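Uncharacterized protein (Pyrococcus furiosus, PDB 4XLZ) probably removes an acetyl group from N,N'-diacetylchitobiose, as a metal-binding deacetylase of carbohydrate esterase family 14. Local coordinates at residues Phe137-Trp142 with Leu189-Lys194; Ile46-Thr51 with Glu248-Met253; Glu38-Asp43 with Glu146-His151; Asn26-Ala31 with Pro195-Asp200. All blocks are in the same frame, centred on the assembly; numbering follows the deposited sequence.

Contact 1. Residues Phe137-Trp142 with Leu189-Lys194; sequences FAPDPW and LYYTHK. With CD (cadmium ion), chain J.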
loop_
_atom_site.group_PDB
_atom_site.type_symbol
_atom_site.label_atom_id
_atom_site.label_comp_id
_atom_site.label_asym_id
_atom_site.label_seq_id
_atom_site.Cartn_x
_atom_site.Cartn_y
_atom_site.Cartn_z
ATOM N N PHE A 137 23.668 16.640 -1.705
ATOM C CA PHE A 137 24.453 15.488 -1.270
ATOM C C PHE A 137 23.478 14.448 -0.655
ATOM O O PHE A 137 22.549 14.807 0.070
ATOM C CB PHE A 137 25.426 15.895 -0.148
ATOM C CG PHE A 137 26.545 16.828 -0.615
ATOM C CD1 PHE A 137 26.298 18.178 -0.717
ATOM C CD2 PHE A 137 27.809 16.320 -0.895
ATOM C CE1 PHE A 137 27.365 19.062 -1.191
ATOM C CE2 PHE A 137 28.847 17.159 -1.350
ATOM C CZ PHE A 137 28.633 18.557 -1.479
ATOM N N ALA A 138 23.753 13.181 -0.931
ATOM C CA ALA A 138 22.921 12.097 -0.354
ATOM C C ALA A 138 23.755 10.811 -0.307
ATOM O O ALA A 138 24.782 10.715 -1.025
ATOM C CB ALA A 138 21.672 11.873 -1.286
ATOM N N PRO A 139 23.301 9.790 0.444
ATOM C CA PRO A 139 24.019 8.493 0.382
ATOM C C PRO A 139 23.987 7.836 -0.969
ATOM O O PRO A 139 22.971 7.982 -1.667
ATOM C CB PRO A 139 23.268 7.591 1.405
ATOM C CG PRO A 139 22.601 8.636 2.375
ATOM C CD PRO A 139 22.200 9.787 1.421
ATOM N N ASP A 140 25.014 7.095 -1.317
ATOM C CA ASP A 140 25.011 6.316 -2.557
ATOM C C ASP A 140 24.140 5.078 -2.313
ATOM O O ASP A 140 24.521 4.190 -1.547
ATOM C CB ASP A 140 26.490 5.912 -2.776
ATOM C CG ASP A 140 26.680 5.074 -4.015
ATOM O OD1 ASP A 140 27.875 4.915 -4.472
ATOM O OD2 ASP A 140 25.693 4.536 -4.580
ATOM N N PRO A 141 22.992 4.977 -3.003
ATOM C CA PRO A 141 22.116 3.807 -2.685
ATOM C C PRO A 141 22.635 2.519 -3.276
ATOM O O PRO A 141 22.063 1.498 -2.860
ATOM C CB PRO A 141 20.777 4.271 -3.423
ATOM C CG PRO A 141 21.309 5.082 -4.656
ATOM C CD PRO A 141 22.500 5.923 -4.048
ATOM N N TRP A 142 23.668 2.572 -4.031
ATOM C CA TRP A 142 24.254 1.323 -4.579
ATOM C C TRP A 142 25.448 0.884 -3.734
ATOM O O TRP A 142 26.173 -0.077 -4.155
ATOM C CB TRP A 142 24.765 1.566 -5.984
ATOM C CG TRP A 142 23.560 1.887 -6.909
ATOM C CD1 TRP A 142 22.628 0.991 -7.384
ATOM C CD2 TRP A 142 23.207 3.198 -7.378
ATOM N NE1 TRP A 142 21.690 1.695 -8.165
ATOM C CE2 TRP A 142 22.038 3.039 -8.183
ATOM C CE3 TRP A 142 23.818 4.446 -7.276
ATOM C CZ2 TRP A 142 21.431 4.137 -8.847
ATOM C CZ3 TRP A 142 23.173 5.571 -7.867
ATOM C CH2 TRP A 142 22.015 5.373 -8.660
ATOM N N LEU A 189 27.334 11.905 -4.144
ATOM C CA LEU A 189 26.879 10.767 -3.286
ATOM C C LEU A 189 28.008 10.496 -2.284
ATOM O O LEU A 189 29.158 10.233 -2.683
ATOM C CB LEU A 189 26.630 9.522 -4.131
ATOM C CG LEU A 189 25.521 9.856 -5.188
ATOM C CD1 LEU A 189 25.423 8.521 -5.962
ATOM C CD2 LEU A 189 24.193 10.227 -4.534
ATOM N N TYR A 190 27.639 10.508 -1.010
ATOM C CA TYR A 190 28.620 10.090 0.041
ATOM C C TYR A 190 28.282 8.683 0.504
ATOM O O TYR A 190 27.392 8.045 -0.022
ATOM C CB TYR A 190 28.658 11.105 1.188
ATOM C CG TYR A 190 27.349 11.330 2.021
ATOM C CD1 TYR A 190 26.322 12.265 1.597
ATOM C CD2 TYR A 190 27.116 10.568 3.165
ATOM C CE1 TYR A 190 25.218 12.395 2.395
ATOM C CE2 TYR A 190 25.952 10.755 3.941
ATOM C CZ TYR A 190 24.994 11.641 3.502
ATOM O OH TYR A 190 23.893 11.779 4.335
ATOM N N TYR A 191 29.021 8.156 1.494
ATOM C CA TYR A 191 28.865 6.765 1.881
ATOM C C TYR A 191 29.040 5.854 0.639
ATOM O O TYR A 191 28.143 4.999 0.342
ATOM C CB TYR A 191 27.542 6.469 2.607
ATOM C CG TYR A 191 27.336 6.937 4.043
ATOM C CD1 TYR A 191 28.415 6.962 4.963
ATOM C CD2 TYR A 191 26.058 7.312 4.481
ATOM C CE1 TYR A 191 28.185 7.331 6.265
ATOM C CE2 TYR A 191 25.796 7.694 5.829
ATOM C CZ TYR A 191 26.911 7.707 6.695
ATOM O OH TYR A 191 26.607 7.940 7.973
ATOM N N THR A 192 30.144 6.086 -0.110
ATOM C CA THR A 192 30.302 5.419 -1.425
ATOM C C THR A 192 31.519 4.542 -1.480
ATOM O O THR A 192 32.596 4.921 -0.911
ATOM C CB THR A 192 30.301 6.472 -2.514
ATOM O OG1 THR A 192 30.318 5.797 -3.792
ATOM C CG2 THR A 192 31.510 7.476 -2.466
ATOM N N HIS A 193 31.347 3.381 -2.078
ATOM C CA HIS A 193 32.500 2.473 -2.406
ATOM C C HIS A 193 33.218 2.947 -3.713
ATOM O O HIS A 193 34.320 2.413 -4.001
ATOM C CB HIS A 193 31.949 1.032 -2.507
ATOM C CG HIS A 193 32.912 -0.027 -2.994
ATOM N ND1 HIS A 193 32.658 -0.762 -4.121
ATOM C CD2 HIS A 193 34.075 -0.527 -2.476
ATOM C CE1 HIS A 193 33.628 -1.638 -4.311
ATOM N NE2 HIS A 193 34.508 -1.508 -3.344
ATOM N N LYS A 194 32.570 3.817 -4.503
ATOM C CA LYS A 194 33.164 4.181 -5.807
ATOM C C LYS A 194 33.345 5.689 -5.879
ATOM O O LYS A 194 32.790 6.400 -6.743
ATOM C CB LYS A 194 32.270 3.674 -6.984
ATOM C CG LYS A 194 32.287 2.118 -7.113
ATOM C CD LYS A 194 33.653 1.637 -7.666
ATOM C CE LYS A 194 33.695 0.098 -7.820
ATOM N NZ LYS A 194 35.080 -0.197 -8.258
HETATM CD CD CD J . 36.205 -2.947 -3.124
HETATM O O HOH W 1 25.403 4.809 0.920
HETATM O O HOH W 2 29.040 2.628 -3.367
HETATM O O HOH W 3 35.087 -3.116 -5.043
HETATM O O HOH W 4 37.617 -4.061 -4.519
HETATM O O HOH W 5 37.483 -1.624 -1.550
#
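D140 OD1 is gripped twice: T192 OG1 donates to its anti lone pair from 2.7 Å, and water 2 donates a second hydrogen bond while accepting from H193 N. The other carboxylate oxygen, OD2, takes the backbone N of W142 from above the carboxylate plane, closing an Asx turn just past the strand. CG of D140 stands anti to the backbone N (chi1 179°), beside the carbonyl carbon. T192 OG1 in turn accepts from K194 N, an ST turn, so the hydroxyl links both loops. H193 NE2 binds a cadmium ion at 2.2 Å that D265 of the third subunit also binds. Ahead of these turns the backbones pair as parallel strands: Y190 N donates to A138 O at 2.9 Å, and D140 N donates to Y190 O. The Y190 ring lies alongside P139, with P139 N over one face, while its hydroxyl bonds to I37 O. On the face shared by A138 and L189, L189 CD2 approaches A138 CB at 4.4 Å; L189 CD1 meets the rim of W142 at CZ3. Strand 135-139 lies between 33-38 and 186-190, the latter outermost within the chain, with helix 43-57 packing on F137 and Y190, and helix 149-164 on A138 and P139.

Contact 2. Residues Ile46-Thr51 with Glu248-Met253; sequences IGMGGT and EGFRVM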
loop_
_atom_site.group_PDB
_atom_site.type_symbol
_atom_site.label_atom_id
_atom_site.label_comp_id
_atom_site.label_asym_id
_atom_site.label_seq_id
_atom_site.Cartn_x
_atom_site.Cartn_y
_atom_site.Cartn_z
ATOM N N ILE A 46 28.596 12.071 10.061
ATOM C CA ILE A 46 29.465 10.851 9.825
ATOM C C ILE A 46 29.945 10.773 8.435
ATOM O O ILE A 46 31.151 10.520 8.162
ATOM C CB ILE A 46 28.748 9.595 10.295
ATOM C CG1 ILE A 46 28.396 9.601 11.777
ATOM C CG2 ILE A 46 29.497 8.280 9.813
ATOM C CD1 ILE A 46 27.369 8.531 12.193
ATOM N N GLY A 47 29.024 10.937 7.458
ATOM C CA GLY A 47 29.460 10.744 6.072
ATOM C C GLY A 47 30.333 11.852 5.519
ATOM O O GLY A 47 31.191 11.618 4.651
HETATM N N MSE A 48 30.106 13.116 5.970
HETATM C CA MSE A 48 30.734 14.227 5.275
HETATM C C MSE A 48 30.942 15.450 6.142
HETATM O O MSE A 48 30.979 16.529 5.649
HETATM C CB MSE A 48 30.004 14.635 3.927
HETATM C CG MSE A 48 28.509 14.986 4.138
HETATM SE SE MSE A 48 27.724 15.647 2.517
HETATM C CE MSE A 48 28.854 17.196 2.204
ATOM N N GLY A 49 31.030 15.217 7.447
ATOM C CA GLY A 49 31.158 16.353 8.387
ATOM C C GLY A 49 32.389 17.276 8.093
ATOM O O GLY A 49 32.254 18.515 8.180
ATOM N N GLY A 50 33.530 16.695 7.741
ATOM C CA GLY A 50 34.660 17.580 7.336
ATOM C C GLY A 50 34.435 18.481 6.180
ATOM O O GLY A 50 34.723 19.697 6.172
ATOM N N THR A 51 33.773 17.937 5.100
ATOM C CA THR A 51 33.431 18.717 4.004
ATOM C C THR A 51 32.349 19.783 4.275
ATOM O O THR A 51 32.440 20.833 3.725
ATOM C CB THR A 51 32.978 17.765 2.820
ATOM O OG1 THR A 51 34.032 16.839 2.526
ATOM C CG2 THR A 51 32.569 18.500 1.570
ATOM N N GLU A 248 37.369 12.442 2.803
ATOM C CA GLU A 248 35.925 12.067 2.579
ATOM C C GLU A 248 35.689 11.916 1.079
ATOM O O GLU A 248 36.083 12.732 0.288
ATOM C CB GLU A 248 35.017 13.185 3.114
ATOM C CG GLU A 248 34.935 13.083 4.656
ATOM C CD GLU A 248 34.206 14.259 5.322
ATOM O OE1 GLU A 248 33.843 15.179 4.626
ATOM O OE2 GLU A 248 34.038 14.145 6.566
ATOM N N GLY A 249 35.039 10.776 0.740
ATOM C CA GLY A 249 34.840 10.512 -0.653
ATOM C C GLY A 249 33.399 10.766 -1.156
ATOM O O GLY A 249 32.434 10.556 -0.383
ATOM N N PHE A 250 33.358 11.140 -2.427
ATOM C CA PHE A 250 32.046 11.465 -3.062
ATOM C C PHE A 250 32.126 10.870 -4.441
ATOM O O PHE A 250 33.137 10.837 -5.155
ATOM C CB PHE A 250 31.894 12.982 -3.189
ATOM C CG PHE A 250 31.860 13.644 -1.871
ATOM C CD1 PHE A 250 30.692 13.758 -1.100
ATOM C CD2 PHE A 250 33.088 14.192 -1.322
ATOM C CE1 PHE A 250 30.680 14.287 0.183
ATOM C CE2 PHE A 250 33.059 14.707 -0.025
ATOM C CZ PHE A 250 31.869 14.810 0.750
ATOM N N ARG A 251 30.919 10.453 -4.917
ATOM C CA ARG A 251 30.802 10.086 -6.302
ATOM C C ARG A 251 29.921 11.117 -7.005
ATOM O O ARG A 251 28.846 11.460 -6.592
ATOM C CB ARG A 251 30.135 8.687 -6.494
ATOM C CG ARG A 251 30.118 8.289 -7.963
ATOM C CD ARG A 251 29.640 6.867 -8.135
ATOM N NE ARG A 251 29.666 6.528 -9.572
ATOM C CZ ARG A 251 30.771 6.195 -10.220
ATOM N NH1 ARG A 251 31.955 6.102 -9.566
ATOM N NH2 ARG A 251 30.664 5.875 -11.554
ATOM N N VAL A 252 30.539 11.658 -8.059
ATOM C CA VAL A 252 29.868 12.680 -8.885
ATOM C C VAL A 252 29.853 12.216 -10.307
ATOM O O VAL A 252 30.852 11.635 -10.799
ATOM C CB VAL A 252 30.574 14.096 -8.785
ATOM C CG1 VAL A 252 29.861 15.151 -9.628
ATOM C CG2 VAL A 252 30.714 14.569 -7.300
HETATM N N MSE A 253 28.722 12.353 -11.013
HETATM C CA MSE A 253 28.657 11.935 -12.407
HETATM C C MSE A 253 27.771 12.983 -13.142
HETATM O O MSE A 253 26.978 13.713 -12.541
HETATM C CB MSE A 253 27.849 10.604 -12.564
HETATM C CG MSE A 253 28.462 9.414 -11.775
HETATM SE SE MSE A 253 27.671 7.742 -12.269
HETATM C CE MSE A 253 25.869 8.157 -11.444
#
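E248, on strand 247-250, grips the adjacent amides of G50 and T51 at the kink in helix 43-57, tying the two-stranded antiparallel sheet to the helix after the first strand of the parallel sheet. The polar contacts form a fork, the E248 chain extended beyond CG (chi2 172°). OE2 accepts from G50 N at 2.9 Å, and OE1 accepts from both T51 N at 2.8 Å and T51 OG1 at 2.7 Å. Both amides arrive on the syn side, the hydroxyl nearly in line with the C-O bond. The N atoms of G50 and T51 lack bonds to the preceding turn, so the glutamate supplies acceptors. K208 adds a salt bridge to OE2, probably helping balance the buried charge. An alanine in place of E248 would probably leave both amides and the T51 hydroxyl without these acceptors, and K208 without its carboxylate mate. The apolar contacts centre on F250, which meets the helix with its ring edge. T51 and F250 reach tip to tip, T51 OG1 3.5 Å and CG2 3.8 Å from F250 CZ. Selenomethionine M48 makes a Met-aromatic contact there, SE 5.4 Å from the ring centroid and CB 3.7 Å from F250 CZ.

Contact 3. Residues Glu38-Asp43 with Glu146-His151; sequences EPHPDD and ESHPDH. With CD (cadmium ion), chain G.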
loop_
_atom_site.group_PDB
_atom_site.type_symbol
_atom_site.label_atom_id
_atom_site.label_comp_id
_atom_site.label_asym_id
_atom_site.label_seq_id
_atom_site.Cartn_x
_atom_site.Cartn_y
_atom_site.Cartn_z
ATOM N N GLU A 38 20.247 13.423 4.860
ATOM C CA GLU A 38 20.665 12.311 5.765
ATOM C C GLU A 38 19.487 11.466 6.094
ATOM O O GLU A 38 18.411 11.940 6.437
ATOM C CB GLU A 38 21.343 12.776 7.091
ATOM C CG GLU A 38 20.497 13.876 7.813
ATOM C CD GLU A 38 21.182 14.384 9.089
ATOM O OE1 GLU A 38 22.306 13.968 9.361
ATOM O OE2 GLU A 38 20.505 15.098 9.910
ATOM N N PRO A 39 19.706 10.173 6.164
ATOM C CA PRO A 39 18.594 9.271 6.575
ATOM C C PRO A 39 18.188 9.426 8.017
ATOM O O PRO A 39 16.981 9.457 8.327
ATOM C CB PRO A 39 19.184 7.825 6.317
ATOM C CG PRO A 39 20.213 7.996 5.215
ATOM C CD PRO A 39 20.851 9.475 5.482
ATOM N N HIS A 40 19.241 9.566 8.921
ATOM C CA HIS A 40 18.993 9.695 10.365
ATOM C C HIS A 40 19.845 10.868 10.868
ATOM O O HIS A 40 20.771 11.283 10.198
ATOM C CB HIS A 40 19.556 8.397 11.064
ATOM C CG HIS A 40 18.949 7.166 10.495
ATOM N ND1 HIS A 40 19.759 6.223 9.858
ATOM C CD2 HIS A 40 17.687 6.672 10.555
ATOM C CE1 HIS A 40 18.969 5.203 9.499
ATOM N NE2 HIS A 40 17.714 5.447 9.909
ATOM N N PRO A 41 19.441 11.364 12.067
ATOM C CA PRO A 41 20.275 12.431 12.688
ATOM C C PRO A 41 21.713 11.760 12.989
ATOM O O PRO A 41 21.819 10.676 13.548
ATOM C CB PRO A 41 19.578 12.645 14.057
ATOM C CG PRO A 41 18.134 12.207 13.806
ATOM C CD PRO A 41 18.331 10.958 12.922
ATOM N N ASP A 42 22.666 12.406 12.426
ATOM C CA ASP A 42 24.098 12.095 12.512
ATOM C C ASP A 42 24.704 11.614 11.248
ATOM O O ASP A 42 25.904 11.640 11.106
ATOM C CB ASP A 42 24.547 11.219 13.688
ATOM C CG ASP A 42 24.238 9.697 13.542
ATOM O OD1 ASP A 42 24.072 9.186 12.406
ATOM O OD2 ASP A 42 24.224 8.949 14.595
ATOM N N ASP A 43 23.858 11.293 10.223
ATOM C CA ASP A 43 24.568 10.804 9.052
ATOM C C ASP A 43 25.335 11.838 8.209
ATOM O O ASP A 43 26.339 11.511 7.576
ATOM C CB ASP A 43 23.531 10.107 8.016
ATOM C CG ASP A 43 23.094 8.774 8.476
ATOM O OD1 ASP A 43 24.035 7.890 8.741
ATOM O OD2 ASP A 43 21.899 8.491 8.709
ATOM N N GLU A 146 24.827 -2.606 1.787
ATOM C CA GLU A 146 24.058 -1.693 2.623
ATOM C C GLU A 146 22.741 -2.327 2.999
ATOM O O GLU A 146 21.908 -2.551 2.090
ATOM C CB GLU A 146 23.852 -0.352 1.937
ATOM C CG GLU A 146 22.990 0.600 2.765
ATOM C CD GLU A 146 23.513 0.782 4.224
ATOM O OE1 GLU A 146 24.625 1.390 4.264
ATOM O OE2 GLU A 146 22.817 0.344 5.148
ATOM N N SER A 147 22.501 -2.594 4.261
ATOM C CA SER A 147 21.373 -3.392 4.710
ATOM C C SER A 147 20.248 -2.538 5.356
ATOM O O SER A 147 19.245 -3.119 5.818
ATOM C CB SER A 147 21.815 -4.406 5.721
ATOM O OG SER A 147 22.734 -5.290 4.963
ATOM N N HIS A 148 20.456 -1.186 5.419
ATOM C CA HIS A 148 19.403 -0.388 6.120
ATOM C C HIS A 148 18.496 0.233 4.998
ATOM O O HIS A 148 18.949 1.051 4.193
ATOM C CB HIS A 148 20.094 0.774 6.898
ATOM C CG HIS A 148 19.176 1.287 7.980
ATOM N ND1 HIS A 148 17.831 1.583 7.759
ATOM C CD2 HIS A 148 19.384 1.450 9.311
ATOM C CE1 HIS A 148 17.256 1.917 8.904
ATOM N NE2 HIS A 148 18.196 1.831 9.885
ATOM N N PRO A 149 17.236 -0.163 5.049
ATOM C CA PRO A 149 16.311 0.324 3.935
ATOM C C PRO A 149 16.206 1.862 4.007
ATOM O O PRO A 149 16.056 2.514 2.974
ATOM C CB PRO A 149 14.956 -0.303 4.284
ATOM C CG PRO A 149 15.020 -0.674 5.762
ATOM C CD PRO A 149 16.532 -1.088 5.976
ATOM N N ASP A 150 16.345 2.495 5.224
ATOM C CA ASP A 150 16.235 3.961 5.225
ATOM C C ASP A 150 17.408 4.543 4.430
ATOM O O ASP A 150 17.304 5.635 3.870
ATOM C CB ASP A 150 16.349 4.543 6.675
ATOM C CG ASP A 150 15.178 4.214 7.569
ATOM O OD1 ASP A 150 15.282 4.397 8.809
ATOM O OD2 ASP A 150 14.071 3.746 7.119
ATOM N N HIS A 151 18.613 3.937 4.503
ATOM C CA HIS A 151 19.726 4.505 3.736
ATOM C C HIS A 151 19.539 4.307 2.224
ATOM O O HIS A 151 19.745 5.268 1.472
ATOM C CB HIS A 151 21.026 3.770 4.209
ATOM C CG HIS A 151 21.596 4.418 5.443
ATOM N ND1 HIS A 151 22.905 4.837 5.474
ATOM C CD2 HIS A 151 20.980 4.823 6.586
ATOM C CE1 HIS A 151 23.103 5.442 6.686
ATOM N NE2 HIS A 151 21.985 5.370 7.390
HETATM CD CD CD G . 22.049 6.309 9.480
HETATM O O HOH W 6 22.091 4.017 10.673
#
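H40, D43 and H151 converge on a cadmium ion. H40 binds through ND1 at 2.3 Å and H151 through NE2 at 2.3 Å, whereas D43 chelates it with both oxygens, OD2 at 2.3 Å and OD1 at 2.6 Å. Water 6 is a further ligand, and two atoms from elsewhere complete the site. The D43 carboxylate and the H151 ring meet tip to tip with planes 84° apart, the two histidine rings rim to rim.

In the next shell, D150 OD1 accepts from H40 NE2 at 2.9 Å through its anti lone pair, so the imidazole is held at both nitrogens. D150 is fixed by the backbone N atoms of T112 and L114. H40 N donates to D43 OD2, and Y191 OH bonds to D43 OD1, steadying the chelating carboxylate. P39 places CG over the face of the H151 ring, 3.7 Å from its centroid, a CH-pi contact. H148, its CG anti to the backbone N (chi1 -160°), lays a ring face against H40 CE1 and caps helix 149-164, its ND1 accepting from D150 N.

Further out, E146 bonds to H259 and I260 of the third subunit, whose H259 also meets the H151 ring edge-to-face. The bond to D150 would probably make the H40 ring more electron-rich at its metal-binding nitrogen, and this His-Asp-His site is consistent with the zinc site of related deacetylases.

Contact 4. Residues Asn26-Ala31 with Pro195-Asp200; sequences NPFEDA and PNYIVD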
loop_
_atom_site.group_PDB
_atom_site.type_symbol
_atom_site.label_atom_id
_atom_site.label_comp_id
_atom_site.label_asym_id
_atom_site.label_seq_id
_atom_site.Cartn_x
_atom_site.Cartn_y
_atom_site.Cartn_z
ATOM N N ASN A 26 37.222 20.497 -9.379
ATOM C CA ASN A 26 36.820 21.131 -8.126
ATOM C C ASN A 26 35.275 21.196 -8.241
ATOM O O ASN A 26 34.747 22.251 -8.472
ATOM C CB ASN A 26 37.454 22.530 -8.022
ATOM C CG ASN A 26 37.910 22.927 -6.555
ATOM O OD1 ASN A 26 39.136 23.006 -6.315
ATOM N ND2 ASN A 26 36.943 23.210 -5.588
ATOM N N PRO A 27 34.590 20.039 -8.137
ATOM C CA PRO A 27 33.138 20.058 -8.407
ATOM C C PRO A 27 32.326 20.981 -7.529
ATOM O O PRO A 27 31.174 21.315 -7.935
ATOM C CB PRO A 27 32.728 18.604 -8.325
ATOM C CG PRO A 27 33.768 17.973 -7.392
ATOM C CD PRO A 27 35.032 18.711 -7.654
ATOM N N PHE A 28 32.812 21.354 -6.344
ATOM C CA PHE A 28 31.990 22.173 -5.404
ATOM C C PHE A 28 32.357 23.643 -5.394
ATOM O O PHE A 28 31.721 24.416 -4.671
ATOM C CB PHE A 28 32.082 21.662 -3.957
ATOM C CG PHE A 28 31.928 20.141 -3.826
ATOM C CD1 PHE A 28 31.141 19.401 -4.721
ATOM C CD2 PHE A 28 32.587 19.482 -2.779
ATOM C CE1 PHE A 28 30.996 18.071 -4.513
ATOM C CE2 PHE A 28 32.434 18.127 -2.579
ATOM C CZ PHE A 28 31.652 17.433 -3.494
ATOM N N GLU A 29 33.307 24.008 -6.270
ATOM C CA GLU A 29 33.856 25.354 -6.281
ATOM C C GLU A 29 32.817 26.462 -6.504
ATOM O O GLU A 29 32.946 27.520 -5.887
ATOM C CB GLU A 29 34.905 25.374 -7.368
ATOM C CG GLU A 29 35.236 26.722 -7.912
ATOM C CD GLU A 29 36.376 26.552 -8.866
ATOM O OE1 GLU A 29 37.495 26.541 -8.312
ATOM O OE2 GLU A 29 36.124 26.284 -10.091
ATOM N N ASP A 30 31.785 26.254 -7.323
ATOM C CA ASP A 30 30.870 27.381 -7.543
ATOM C C ASP A 30 29.628 27.467 -6.568
ATOM O O ASP A 30 28.796 28.379 -6.685
ATOM C CB ASP A 30 30.403 27.415 -9.013
ATOM C CG ASP A 30 31.568 27.743 -10.002
ATOM O OD1 ASP A 30 31.622 27.033 -11.044
ATOM O OD2 ASP A 30 32.412 28.651 -9.704
ATOM N N ALA A 31 29.566 26.561 -5.592
ATOM C CA ALA A 31 28.327 26.380 -4.835
ATOM C C ALA A 31 28.149 27.544 -3.877
ATOM O O ALA A 31 29.168 28.003 -3.266
ATOM C CB ALA A 31 28.415 25.116 -4.042
ATOM N N PRO A 195 34.107 6.297 -4.955
ATOM C CA PRO A 195 34.227 7.734 -5.045
ATOM C C PRO A 195 35.087 8.110 -6.257
ATOM O O PRO A 195 35.996 7.339 -6.644
ATOM C CB PRO A 195 35.020 8.082 -3.728
ATOM C CG PRO A 195 35.877 6.811 -3.508
ATOM C CD PRO A 195 34.972 5.611 -3.907
ATOM N N ASN A 196 34.833 9.284 -6.772
ATOM C CA ASN A 196 35.698 9.846 -7.855
ATOM C C ASN A 196 36.172 11.232 -7.516
ATOM O O ASN A 196 36.841 11.889 -8.359
ATOM C CB ASN A 196 35.120 9.727 -9.254
ATOM C CG ASN A 196 33.722 10.253 -9.351
ATOM O OD1 ASN A 196 33.272 11.027 -8.547
ATOM N ND2 ASN A 196 33.086 9.898 -10.440
ATOM N N TYR A 197 35.811 11.721 -6.349
ATOM C CA TYR A 197 36.333 13.008 -5.861
ATOM C C TYR A 197 36.548 12.873 -4.366
ATOM O O TYR A 197 35.595 12.456 -3.602
ATOM C CB TYR A 197 35.334 14.118 -6.158
ATOM C CG TYR A 197 35.793 15.460 -5.601
ATOM C CD1 TYR A 197 36.969 16.009 -6.141
ATOM C CD2 TYR A 197 35.114 16.142 -4.553
ATOM C CE1 TYR A 197 37.445 17.265 -5.626
ATOM C CE2 TYR A 197 35.632 17.359 -4.016
ATOM C CZ TYR A 197 36.755 17.881 -4.599
ATOM O OH TYR A 197 37.176 19.140 -4.123
ATOM N N ILE A 198 37.774 13.184 -3.864
ATOM C CA ILE A 198 38.038 13.021 -2.424
ATOM C C ILE A 198 38.467 14.383 -1.837
ATOM O O ILE A 198 39.262 15.118 -2.480
ATOM C CB ILE A 198 39.278 12.110 -2.173
ATOM C CG1 ILE A 198 39.214 10.848 -2.949
ATOM C CG2 ILE A 198 39.561 11.965 -0.645
ATOM C CD1 ILE A 198 38.069 9.993 -2.475
ATOM N N VAL A 199 37.881 14.739 -0.700
ATOM C CA VAL A 199 38.201 16.003 -0.037
ATOM C C VAL A 199 39.166 15.623 1.115
ATOM O O VAL A 199 38.883 14.702 1.919
ATOM C CB VAL A 199 36.963 16.595 0.546
ATOM C CG1 VAL A 199 37.265 17.867 1.431
ATOM C CG2 VAL A 199 35.979 17.005 -0.621
ATOM N N ASP A 200 40.331 16.360 1.160
ATOM C CA ASP A 200 41.247 16.091 2.306
ATOM C C ASP A 200 40.708 16.736 3.564
ATOM O O ASP A 200 40.464 17.960 3.546
ATOM C CB ASP A 200 42.611 16.729 1.895
ATOM C CG ASP A 200 43.658 16.540 3.003
ATOM O OD1 ASP A 200 43.424 15.918 4.010
ATOM O OD2 ASP A 200 44.787 17.100 2.744
HETATM O O HOH W 7 35.361 21.106 -5.097
#
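Y197 reaches from strand 197-200 to P27 and F28 in the turn N26-E29, a type I beta turn. Its CG stands anti to the backbone N (chi1 177°). CG lies 3.7 Å from P27 CG. Of the next ring carbons, CD1 faces P27 CD, while CD2 touches both P27 CG and F28 CZ. Farther out the two edges differ: CE1 is 3.5 Å from P27 CD, whereas CE2 is 3.6 Å from F28 CE2. P27 CD sits over the ring centre, 3.5 Å from the centroid and 13° off the normal, a close CH-pi contact. The edge of Y197 is turned toward the face of F28, a T-shaped pair with planes at 83°. At the tip, Y197 OH hydrogen-bonds to water 7 at 2.8 Å, and this water accepts from F28 N, linking the hydroxyl to the turn's backbone. V199, two residues on, adds CG2 beside F28 CE2.

F28 also packs edge-to-face with both F137 and F250, so the loop before strand 33-38 joins F137 of the parallel sheet and F250 of the antiparallel one. An alanine in place of Y197 would probably open a gap beneath P27, leave the F28 face without its edge partner and deprive water 7 of the phenol. The contact thus joins loop to strand by CH-pi and aromatic packing, while one water, accepting from F28 N and hydrogen-bonded to Y197 OH, bridges the two.

Contact 1 lies at the middle of the network. Toward the cadmium site of H40, D43 and H151, Y191 OH reaches D43 OD1 of contact 3 at 2.7 Å, so the loop after strand 186-190 meets a cadmium ligand from the second shell. On its other flank, L189 O meets R251 N of contact 2 at 2.9 Å, and F137 packs on M48. Contacts 2 and 4 share the antiparallel sheet, where F250 O lies 2.8 Å from N196 N, and F28 of contact 4 reaches F137 of contact 1. Contact 4 is remote from that cadmium site: its centre is about 22 Å from that of contact 3, on the opposite side of the chain's centre, with nearest atoms about 14 Å apart.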